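Local coordinates for protein NADPH-dependent aldehyde reductase YqhD (Escherichia coli, PDB 4QGS) that reduces a broad range of short-chain aldehydes to primary alcohols with NADPH, using one catalytic zinc ion per subunit, at residues T277-L280 with G281-L284; H374-T377 with Q378-E381. All coordinates share one frame; numbering follows the deposited sequence. Where two conformers were deposited one is given.

Interaction 1: T277-L280 with G281-L284; sequences THML and GHEL. With ZN (zinc ion), chain B.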
ATOM      1  N   THR A 277      12.990   4.651   2.244  1.00 16.19           N
ATOM      2  CA  THR A 277      12.669   4.898   0.826  1.00 16.71           C
ATOM      3  C   THR A 277      11.265   5.493   0.699  1.00 18.27           C
ATOM      4  O   THR A 277      11.061   6.479  -0.026  1.00 17.00           O
ATOM      5  CB  THR A 277      12.788   3.612  -0.017  1.00 17.71           C
ATOM      6  OG1 THR A 277      14.171   3.225  -0.094  1.00 17.27           O
ATOM      7  CG2 THR A 277      12.239   3.821  -1.453  1.00 17.30           C
ATOM      8  N   HIS A 278      10.305   4.922   1.426  1.00 16.29           N
ATOM      9  CA  HIS A 278       8.961   5.491   1.490  1.00 15.22           C
ATOM     10  C   HIS A 278       8.943   6.920   2.052  1.00 17.99           C
ATOM     11  O   HIS A 278       8.279   7.786   1.485  1.00 15.72           O
ATOM     12  CB  HIS A 278       8.016   4.583   2.309  1.00 15.96           C
ATOM     13  CG  HIS A 278       7.235   3.619   1.464  1.00 16.11           C
ATOM     14  ND1 HIS A 278       7.804   2.506   0.880  1.00 17.31           N
ATOM     15  CD2 HIS A 278       5.937   3.625   1.060  1.00 17.07           C
ATOM     16  CE1 HIS A 278       6.892   1.866   0.165  1.00 16.69           C
ATOM     17  NE2 HIS A 278       5.747   2.523   0.264  1.00 18.22           N
ATOM     18  N   MET A 279       9.665   7.176   3.146  1.00 15.70           N
ATOM     19  CA  MET A 279       9.621   8.500   3.760  1.00 18.23           C
ATOM     20  C   MET A 279      10.218   9.563   2.839  1.00 15.61           C
ATOM     21  O   MET A 279       9.655  10.663   2.705  1.00 18.06           O
ATOM     22  CB  MET A 279      10.347   8.489   5.110  1.00 17.39           C
ATOM     23  CG  MET A 279       9.677   7.573   6.145  1.00 20.35           C
ATOM     24  SD  MET A 279       7.938   7.964   6.440  1.00 28.17           S
ATOM     25  CE  MET A 279       7.134   6.688   5.483  1.00 29.73           C
ATOM     26  N   LEU A 280      11.335   9.234   2.189  1.00 12.55           N
ATOM     27  CA  LEU A 280      11.966  10.160   1.232  1.00 14.01           C
ATOM     28  C   LEU A 280      11.087  10.346   0.006  1.00 15.13           C
ATOM     29  O   LEU A 280      10.911  11.458  -0.497  1.00 16.48           O
ATOM     30  CB  LEU A 280      13.345   9.652   0.800  1.00 17.31           C
ATOM     31  CG  LEU A 280      14.480   9.705   1.838  1.00 23.90           C
ATOM     32  CD1 LEU A 280      15.811   9.327   1.194  1.00 25.00           C
ATOM     33  CD2 LEU A 280      14.567  11.074   2.443  1.00 25.66           C
ATOM     34  N   GLY A 281      10.528   9.240  -0.473  1.00 14.48           N
ATOM     35  CA  GLY A 281       9.638   9.286  -1.613  1.00 15.19           C
ATOM     36  C   GLY A 281       8.412  10.147  -1.376  1.00 16.95           C
ATOM     37  O   GLY A 281       7.956  10.853  -2.295  1.00 14.43           O
ATOM     38  N   HIS A 282       7.874  10.097  -0.161  0.57 16.96           N
ATOM     39  CA  HIS A 282       6.659  10.831   0.179  0.57 16.53           C
ATOM     40  C   HIS A 282       6.819  12.341  -0.030  0.57 19.26           C
ATOM     41  O   HIS A 282       5.875  13.014  -0.417  0.57 17.09           O
ATOM     42  CB  HIS A 282       6.242  10.554   1.627  0.57 19.70           C
ATOM     43  CG  HIS A 282       5.582   9.221   1.836  0.57 20.66           C
ATOM     44  ND1 HIS A 282       5.236   8.756   3.087  0.57 26.92           N
ATOM     45  CD2 HIS A 282       5.210   8.254   0.962  0.57 22.78           C
ATOM     46  CE1 HIS A 282       4.678   7.564   2.975  0.57 25.89           C
ATOM     47  NE2 HIS A 282       4.651   7.234   1.697  0.57 24.52           N
ATOM     48  N   GLU A 283       8.008  12.872   0.249  1.00 17.76           N
ATOM     49  CA  GLU A 283       8.251  14.303   0.040  1.00 16.21           C
ATOM     50  C   GLU A 283       8.266  14.674  -1.443  1.00 17.61           C
ATOM     51  O   GLU A 283       7.889  15.793  -1.798  1.00 17.62           O
ATOM     52  CB  GLU A 283       9.564  14.738   0.701  1.00 19.47           C
ATOM     53  CG  GLU A 283       9.646  14.449   2.194  1.00 18.35           C
ATOM     54  CD  GLU A 283       8.572  15.118   3.036  1.00 20.28           C
ATOM     55  OE1 GLU A 283       7.831  15.995   2.553  1.00 19.05           O
ATOM     56  OE2 GLU A 283       8.473  14.763   4.226  1.00 21.56           O
ATOM     57  N   LEU A 284       8.685  13.748  -2.310  1.00 15.35           N
ATOM     58  CA  LEU A 284       8.631  13.988  -3.759  1.00 14.05           C
ATOM     59  C   LEU A 284       7.184  14.058  -4.262  1.00 16.64           C
ATOM     60  O   LEU A 284       6.857  14.866  -5.133  1.00 17.70           O
ATOM     61  CB  LEU A 284       9.408  12.905  -4.526  1.00 14.84           C
ATOM     62  CG  LEU A 284      10.929  12.906  -4.251  1.00 14.71           C
ATOM     63  CD1 LEU A 284      11.596  11.700  -4.910  1.00 14.49           C
ATOM     64  CD2 LEU A 284      11.570  14.212  -4.786  1.00 16.06           C
TER
HETATM   65 ZN    ZN B 401       3.864   2.162  -0.719  1.00 22.30          ZN
HETATM   66  O   HOH W   1       8.354  11.916   4.677  1.00 19.32           O
HETATM   67  O   HOH W   2       2.873   3.035   0.909  1.00 26.32           O
HETATM   68  O   HOH W   3       1.766   1.826  -1.061  1.00 27.91           O
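Gly281 N and His282 N donate to Thr277 O (2.8 Å) and His278 O (2.9 Å), the i to i+4 bonds of helix 276-288, which is continuous through both segments, 277-280 and 281-284. The side chain of His278 leaves this helix toward the zinc ion, which its NE2 binds beside two waters; Asp205, His209 and His292 complete the protein ligands. One turn on, His282 has two deposited conformers, and its side-chain contacts hold for the one described. There His278 O lies 3.0 Å above one face of the His282 ring, offset toward the rim, and the two imidazole planes stand at 85°. Met279 runs alongside His282, its chain bent at chi2 and chi3 so that CE comes 3.6 Å from His282 CE1. Glu283, bent at chi2 (-60°), turns OE2 to His374 and to a water that also donates to Met279 O (2.7 Å), bridging side chain and helix backbone. At Gly281 a CB would probably come tight against Thr277 O. With ND1 of His278 hydrogen-bonded to Glu212 OE2, a second-shell carboxylate, the imidazole is gripped at both nitrogens, which fixes its rotation and presents NE2 to the metal.

Interaction 2: H374-T377 with Q378-E381; sequences HGMT and QLGE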
ATOM      1  N   HIS A 374       8.676  17.418   9.063  1.00 26.08           N
ATOM      2  CA  HIS A 374       7.858  16.235   9.287  1.00 27.40           C
ATOM      3  C   HIS A 374       8.496  15.246  10.260  1.00 24.15           C
ATOM      4  O   HIS A 374       7.968  14.155  10.476  1.00 24.61           O
ATOM      5  CB  HIS A 374       7.573  15.556   7.952  1.00 24.52           C
ATOM      6  CG  HIS A 374       6.785  16.406   7.008  1.00 22.14           C
ATOM      7  ND1 HIS A 374       6.826  16.234   5.643  1.00 23.67           N
ATOM      8  CD2 HIS A 374       5.922  17.424   7.235  1.00 21.66           C
ATOM      9  CE1 HIS A 374       6.030  17.121   5.064  1.00 26.07           C
ATOM     10  NE2 HIS A 374       5.469  17.854   6.009  1.00 24.58           N
ATOM     11  N   GLY A 375       9.626  15.635  10.847  1.00 24.13           N
ATOM     12  CA  GLY A 375      10.290  14.829  11.860  1.00 25.53           C
ATOM     13  C   GLY A 375      11.022  13.623  11.309  1.00 26.99           C
ATOM     14  O   GLY A 375      11.348  12.697  12.047  1.00 27.83           O
ATOM     15  N   MET A 376      11.285  13.636  10.005  1.00 22.81           N
ATOM     16  CA  MET A 376      11.925  12.509   9.340  1.00 21.06           C
ATOM     17  C   MET A 376      13.446  12.684   9.282  1.00 22.88           C
ATOM     18  O   MET A 376      14.001  12.763   8.198  1.00 21.67           O
ATOM     19  CB  MET A 376      11.365  12.367   7.917  1.00 21.02           C
ATOM     20  CG  MET A 376       9.868  12.218   7.874  1.00 25.74           C
ATOM     21  SD  MET A 376       9.343  10.652   8.606  1.00 29.57           S
ATOM     22  CE  MET A 376       7.563  10.832   8.462  1.00 31.86           C
ATOM     23  N   THR A 377      14.113  12.717  10.441  1.00 24.99           N
ATOM     24  CA  THR A 377      15.487  13.195  10.567  1.00 25.79           C
ATOM     25  C   THR A 377      16.480  12.051  11.010  1.00 24.78           C
ATOM     26  O   THR A 377      17.696  12.294  11.051  1.00 24.18           O
ATOM     27  CB  THR A 377      15.537  14.378  11.595  1.00 23.58           C
ATOM     28  OG1 THR A 377      14.955  13.903  12.817  1.00 29.04           O
ATOM     29  CG2 THR A 377      14.761  15.546  11.085  1.00 26.89           C
ATOM     30  N   GLN A 378      15.935  10.871  11.390  1.00 24.28           N
ATOM     31  CA  GLN A 378      16.613   9.652  11.849  1.00 30.73           C
ATOM     32  C   GLN A 378      16.125   8.451  11.119  1.00 24.82           C
ATOM     33  O   GLN A 378      15.680   7.538  11.761  1.00 24.19           O
ATOM     34  CB  GLN A 378      16.266   9.327  13.287  1.00 38.95           C
ATOM     35  CG  GLN A 378      16.701  10.169  14.411  1.00 47.34           C
ATOM     36  CD  GLN A 378      15.920  11.506  14.412  1.00 46.05           C
ATOM     37  OE1 GLN A 378      15.114  11.736  13.496  1.00 59.18           O
ATOM     38  NE2 GLN A 378      15.984  12.254  15.542  1.00 56.88           N
ATOM     39  N   LEU A 379      16.162   8.412   9.809  1.00 22.02           N
ATOM     40  CA  LEU A 379      15.426   7.363   9.108  1.00 21.00           C
ATOM     41  C   LEU A 379      16.198   6.045   9.023  1.00 21.12           C
ATOM     42  O   LEU A 379      17.396   5.981   9.333  1.00 21.22           O
ATOM     43  CB  LEU A 379      15.027   7.854   7.700  1.00 20.45           C
ATOM     44  CG  LEU A 379      14.190   9.141   7.670  1.00 20.79           C
ATOM     45  CD1 LEU A 379      13.970   9.586   6.208  1.00 17.37           C
ATOM     46  CD2 LEU A 379      12.842   8.916   8.371  1.00 23.08           C
ATOM     47  N   GLY A 380      15.469   4.984   8.661  1.00 18.75           N
ATOM     48  CA  GLY A 380      16.057   3.696   8.358  1.00 19.90           C
ATOM     49  C   GLY A 380      16.024   2.724   9.521  1.00 21.03           C
ATOM     50  O   GLY A 380      15.766   3.116  10.657  1.00 23.70           O
ATOM     51  N   GLU A 381      16.306   1.458   9.238  1.00 19.35           N
ATOM     52  CA  GLU A 381      16.275   0.432  10.288  1.00 19.25           C
ATOM     53  C   GLU A 381      17.354   0.682  11.344  1.00 21.62           C
ATOM     54  O   GLU A 381      17.260   0.187  12.481  1.00 24.29           O
ATOM     55  CB  GLU A 381      16.425  -0.975   9.695  1.00 18.33           C
ATOM     56  CG  GLU A 381      17.752  -1.297   9.034  1.00 21.38           C
ATOM     57  CD  GLU A 381      17.778  -0.957   7.549  1.00 21.12           C
ATOM     58  OE1 GLU A 381      16.972  -0.104   7.106  1.00 20.70           O
ATOM     59  OE2 GLU A 381      18.609  -1.545   6.824  1.00 20.47           O
TER
HETATM   60  O   HOH W   4      13.064   9.785  11.692  1.00 29.99           O
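Met376 and Leu379 form the apolar part of this surface loop, where an inverse gamma turn centred on Met376 follows the Schellman motif that ends helix 364-373 at Gly375. The positive phi of Gly375 (75°) belongs to that helix end. The gamma turn is closed by a weak bond from Thr377 N to Gly375 O (3.2 Å). Met376 sets its CG beside the backbone N and bends at chi2 (-67°); its CB and SD both lie near Leu379 CD2, at 3.8 Å and 3.9 Å, while the far end of the chain leads away toward helix 276-288. The two side chains meet at an oblique angle. From the leucine side, CG and the CD1 branch lie against the carbonyl oxygen of Met376, each 3.7 Å from Met376 O. Leu379 reaches this position with CG opposite its own carbonyl carbon (chi1 -57°). Its side chain also touches Ala276, Met279 and Leu280 of helix 276-288, so the leucine is wedged between the turn and that helix. An alanine here would remove CG and both methyls and would probably open a gap between the turn and helix 276-288, leaving the Met376 side chain freer to move. Thr377 and Gln378 run side by side, pointing the same way, but the approach of Thr377 OG1 to Gln378 OE1 is too short to be trusted, and the placing of this exposed glutamine amide is doubtful. A water spans the turn, accepting from Gln378 N at 3.1 Å and donating more weakly to Gly375 O at 3.4 Å.

Overall arrangement
Both contacts lie in the helical C-terminal half of the chain, and they follow one another in series, neither nesting nor crossing. Interaction 1 comes first, about two turns of helix 276-288, carrying the zinc ligand His278. After helices 292-306, 312-323, 330-347 and 364-373, interaction 2 shapes the loop leading to helix 387-396. Each is local, mostly between residues three or four apart, so neither closes a long loop. Long-range ties run between them: Met279 SD packs on Met376 CE (3.5 Å), and Glu283 OE2 probably hydrogen-bonds His374 ND1 (2.6 Å). The loop thus lies against the side of the metal-bearing helix, joining it to the end of helix 364-373.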